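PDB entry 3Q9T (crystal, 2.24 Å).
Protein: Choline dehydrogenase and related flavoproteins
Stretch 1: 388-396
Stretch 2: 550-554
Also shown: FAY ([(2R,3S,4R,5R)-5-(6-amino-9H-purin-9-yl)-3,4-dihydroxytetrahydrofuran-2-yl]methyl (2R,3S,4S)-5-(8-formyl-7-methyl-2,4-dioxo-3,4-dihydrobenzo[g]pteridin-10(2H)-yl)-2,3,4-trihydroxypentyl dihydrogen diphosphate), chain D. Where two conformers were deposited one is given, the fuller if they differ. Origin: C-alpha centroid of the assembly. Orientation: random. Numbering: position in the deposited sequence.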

# COMPACT_ATOMS: atom_id res chain seq x y z
N GLY A 388 -33.18 6.94 -9.04
CA GLY A 388 -33.00 8.26 -9.61
C GLY A 388 -31.93 9.12 -8.96
O GLY A 388 -31.73 10.27 -9.37
N GLN A 389 -31.24 8.57 -7.96
CA GLN A 389 -30.15 9.25 -7.26
C GLN A 389 -29.00 9.60 -8.20
O GLN A 389 -28.85 8.99 -9.27
CB GLN A 389 -29.59 8.36 -6.14
CG GLN A 389 -30.58 7.95 -5.07
CD GLN A 389 -31.01 6.49 -5.21
OE1 GLN A 389 -31.09 5.76 -4.22
NE2 GLN A 389 -31.30 6.07 -6.45
N PRO A 390 -28.14 10.55 -7.80
CA PRO A 390 -26.95 10.83 -8.61
C PRO A 390 -26.07 9.60 -8.68
O PRO A 390 -26.24 8.67 -7.88
CB PRO A 390 -26.21 11.90 -7.80
CG PRO A 390 -27.24 12.49 -6.89
CD PRO A 390 -28.21 11.40 -6.60
N HIS A 391 -25.13 9.58 -9.62
CA HIS A 391 -24.04 8.60 -9.59
C HIS A 391 -22.79 9.19 -8.94
O HIS A 391 -22.02 8.47 -8.30
CB HIS A 391 -23.73 8.12 -11.00
CG HIS A 391 -24.79 7.25 -11.58
ND1 HIS A 391 -25.22 7.36 -12.89
CD2 HIS A 391 -25.50 6.24 -11.03
CE1 HIS A 391 -26.15 6.45 -13.12
NE2 HIS A 391 -26.35 5.76 -12.01
N PHE A 392 -22.58 10.49 -9.11
CA PHE A 392 -21.38 11.13 -8.59
C PHE A 392 -21.64 12.44 -7.89
O PHE A 392 -22.64 13.10 -8.14
CB PHE A 392 -20.36 11.38 -9.71
CG PHE A 392 -19.77 10.12 -10.26
CD1 PHE A 392 -18.55 9.66 -9.79
CD2 PHE A 392 -20.46 9.39 -11.23
CE1 PHE A 392 -18.01 8.47 -10.30
CE2 PHE A 392 -19.93 8.21 -11.74
CZ PHE A 392 -18.70 7.74 -11.27
N GLU A 393 -20.73 12.78 -6.98
CA GLU A 393 -20.53 14.17 -6.59
C GLU A 393 -19.21 14.57 -7.23
O GLU A 393 -18.18 13.92 -7.00
CB GLU A 393 -20.47 14.37 -5.08
CG GLU A 393 -19.86 15.72 -4.69
CD GLU A 393 -20.03 16.09 -3.21
OE1 GLU A 393 -19.42 17.10 -2.77
OE2 GLU A 393 -20.77 15.39 -2.48
N LEU A 394 -19.26 15.60 -8.06
CA LEU A 394 -18.07 16.15 -8.69
C LEU A 394 -17.70 17.47 -8.04
O LEU A 394 -18.38 18.49 -8.24
CB LEU A 394 -18.29 16.33 -10.18
CG LEU A 394 -18.69 15.04 -10.88
CD1 LEU A 394 -18.99 15.28 -12.38
CD2 LEU A 394 -17.58 14.01 -10.67
N ASP A 395 -16.63 17.45 -7.26
CA ASP A 395 -16.13 18.65 -6.61
C ASP A 395 -15.06 19.29 -7.44
O ASP A 395 -14.04 18.67 -7.74
CB ASP A 395 -15.58 18.32 -5.21
CG ASP A 395 -16.60 17.61 -4.36
OD1 ASP A 395 -17.77 18.08 -4.30
OD2 ASP A 395 -16.24 16.56 -3.77
N PHE A 396 -15.30 20.55 -7.79
CA PHE A 396 -14.34 21.30 -8.57
C PHE A 396 -13.55 22.25 -7.70
O PHE A 396 -13.91 23.41 -7.56
CB PHE A 396 -15.08 22.04 -9.69
CG PHE A 396 -15.86 21.12 -10.57
CD1 PHE A 396 -15.24 20.43 -11.60
CD2 PHE A 396 -17.21 20.92 -10.36
CE1 PHE A 396 -15.94 19.56 -12.40
CE2 PHE A 396 -17.93 20.05 -11.16
CZ PHE A 396 -17.30 19.37 -12.18
P FAY D . -18.57 11.89 13.78
N1 FAY D . -18.28 15.73 5.27
C2 FAY D . -18.96 16.78 4.66
O2 FAY D . -20.18 16.89 4.79
N3 FAY D . -18.28 17.94 4.34
C4 FAY D . -16.94 17.85 4.07
O4 FAY D . -16.49 18.55 3.14
N5 FAY D . -14.89 16.69 4.44
C6 FAY D . -12.80 15.93 5.19
C7 FAY D . -12.01 15.17 6.04
C8 FAY D . -12.63 14.32 6.97
O8 FAY D . -12.29 13.09 8.93
C9 FAY D . -14.02 14.34 7.10
PA FAY D . -15.97 12.56 14.68
C1' FAY D . -16.95 14.09 7.24
C10 FAY D . -16.91 15.70 5.26
N10 FAY D . -16.21 14.91 6.18
N1A FAY D . -10.80 8.42 23.38
O1A FAY D . -14.63 12.12 14.20
C1B FAY D . -12.98 11.38 19.63
O1P FAY D . -19.27 12.60 14.91
C2' FAY D . -17.31 14.95 8.48
O2' FAY D . -16.19 15.70 8.80
C2A FAY D . -11.28 9.71 23.49
O2A FAY D . -16.36 13.94 14.22
C2B FAY D . -12.29 12.00 18.42
O2B FAY D . -11.14 12.75 18.76
O2P FAY D . -19.26 10.59 13.42
C3' FAY D . -17.90 14.33 9.79
O3' FAY D . -17.40 14.88 11.01
N3A FAY D . -11.83 10.36 22.40
C3B FAY D . -13.38 12.89 17.88
O3B FAY D . -13.38 14.10 18.59
O3P FAY D . -17.07 11.50 14.23
C4' FAY D . -17.79 12.83 9.90
O4' FAY D . -18.29 12.31 8.67
C4A FAY D . -11.90 9.72 21.20
C4B FAY D . -14.66 12.16 18.25
O4B FAY D . -14.31 11.19 19.21
C4X FAY D . -16.25 16.72 4.54
C5' FAY D . -18.59 12.31 11.13
O5' FAY D . -18.37 12.83 12.45
C5A FAY D . -11.43 8.41 21.07
C5B FAY D . -15.30 11.53 17.03
O5B FAY D . -15.94 12.54 16.30
C5X FAY D . -14.18 15.77 5.18
C6A FAY D . -10.87 7.76 22.16
N6A FAY D . -10.33 6.54 22.01
N7A FAY D . -11.63 8.03 19.79
C7M FAY D . -10.52 15.15 5.81
C8A FAY D . -12.22 9.04 19.12
C8M FAY D . -11.81 13.84 8.11
C9A FAY D . -14.82 15.03 6.19
N9A FAY D . -12.38 10.09 19.97
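Stretch 2 (550-554) PDCRI

Stretch 2 has no regular helix or strand; it is an irregular segment laid along the loop and strand of stretch 1, where residues 392-396 are extended. The end-to-end vectors of the touching parts, CA of Q389 to CA of D395 and CA of D551 to CA of C552's successor R553, lie 27° apart, so the two segments run in roughly the same direction. The register agrees with this: the CA of D551 lies 6.9 Å from the CA of P390, and the CA of C552 lies 6.0 Å from the CA of E393. Together the stretches bury 291 Å², and no backbone-to-backbone hydrogen bond joins them; side chains make the connection.

P550 begins the segment with an extended backbone (phi/psi -60/166) and does not touch stretch 1. Its carbonyl O accepts a weak hydrogen bond from N of C552, at 3.1 Å, which spans D551 and accompanies the local bend there.

D551 has phi/psi -89/37, a compact conformation between two more extended neighbours. Its CA-to-CB bond points toward stretch 1, and its chi1 is -37° (m). The side chain faces the loop that precedes the strand: OD1 of D551 is 3.4 Å from CG of Q389, and CB of D551 is 4.2 Å from CD of P390. These are packing contacts, and the 66 Å² covered on D551 is the largest such area in stretch 2. Both carboxylate oxygens find hydrogen-bond partners elsewhere in the structure.

C552 is almost fully extended (177/175). Its CA-to-CB bond points sideways and chi1 is 54° (p), so the residue meets stretch 1 near its backbone: CA of C552 lies 3.3 Å from OE2 of E393, and CB of C552 lies 3.5 Å from the same oxygen. E393 reaches this far because its side chain is extended, with chi1 163° and chi2 169°, both t.

R553 provides the polar centre of the contact. Its backbone N donates to OE2 of E393 at 3.0 Å with an N-H...acceptor angle of 156°, a well-aligned hydrogen bond. The CA-to-CB bond points sideways, but the long side chain (m, t, t for chi1 to chi3) brings its end nearer to stretch 1. There NE of R553 forms a salt bridge with OE1 of E393 at 3.2 Å, and NH2 of R553 forms another with OD2 of D395 at 2.8 Å. The hydrogen bonds to D395 are weak by angle: 138° for NH2 to OD2, and 129° for NE to OD2 at 3.1 Å. OD2 of D395 approaches the guanidinium at its edge, near its plane. E393 and D395, alternate residues of the strand, both point toward stretch 2, which lets one arginine engage both. NH1 of R553 also donates to O4 of the flavin FAY at 3.1 Å (136°), tying the acidic pair to the cofactor.

I554, at phi/psi -103/1, has left stretch 1 behind; its CD1 instead approaches O4' of FAY at 3.2 Å.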

# COMPACT_ATOMS: atom_id res chain seq x y z
N PRO A 550 -25.27 8.38 2.55
CA PRO A 550 -25.91 9.42 1.73
C PRO A 550 -25.19 9.65 0.39
O PRO A 550 -24.04 9.21 0.23
CB PRO A 550 -25.82 10.68 2.62
CG PRO A 550 -25.78 10.13 4.03
CD PRO A 550 -25.04 8.82 3.95
N ASP A 551 -25.84 10.36 -0.53
CA ASP A 551 -25.35 10.46 -1.92
C ASP A 551 -24.39 11.64 -2.12
O ASP A 551 -24.39 12.30 -3.16
CB ASP A 551 -26.54 10.57 -2.87
CG ASP A 551 -27.73 9.72 -2.43
OD1 ASP A 551 -27.94 8.62 -2.99
OD2 ASP A 551 -28.44 10.13 -1.50
N CYS A 552 -23.55 11.91 -1.12
CA CYS A 552 -22.82 13.16 -1.10
C CYS A 552 -22.02 13.21 0.17
O CYS A 552 -22.14 12.31 1.01
CB CYS A 552 -23.82 14.30 -1.09
SG CYS A 552 -25.01 14.13 0.25
N ARG A 553 -21.21 14.26 0.31
CA ARG A 553 -20.48 14.56 1.54
C ARG A 553 -21.43 14.55 2.75
O ARG A 553 -22.49 15.16 2.73
CB ARG A 553 -19.78 15.91 1.39
CG ARG A 553 -18.75 15.90 0.27
CD ARG A 553 -17.92 17.18 0.21
NE ARG A 553 -16.85 17.09 -0.79
CZ ARG A 553 -15.77 17.87 -0.78
NH1 ARG A 553 -15.63 18.79 0.17
NH2 ARG A 553 -14.83 17.74 -1.71
N ILE A 554 -21.02 13.89 3.82
CA ILE A 554 -22.00 13.39 4.79
C ILE A 554 -22.19 14.16 6.10
O ILE A 554 -23.00 13.74 6.91
CB ILE A 554 -21.67 11.93 5.17
CG1 ILE A 554 -20.34 11.88 5.93
CG2 ILE A 554 -21.62 11.07 3.90
CD1 ILE A 554 -19.99 10.54 6.56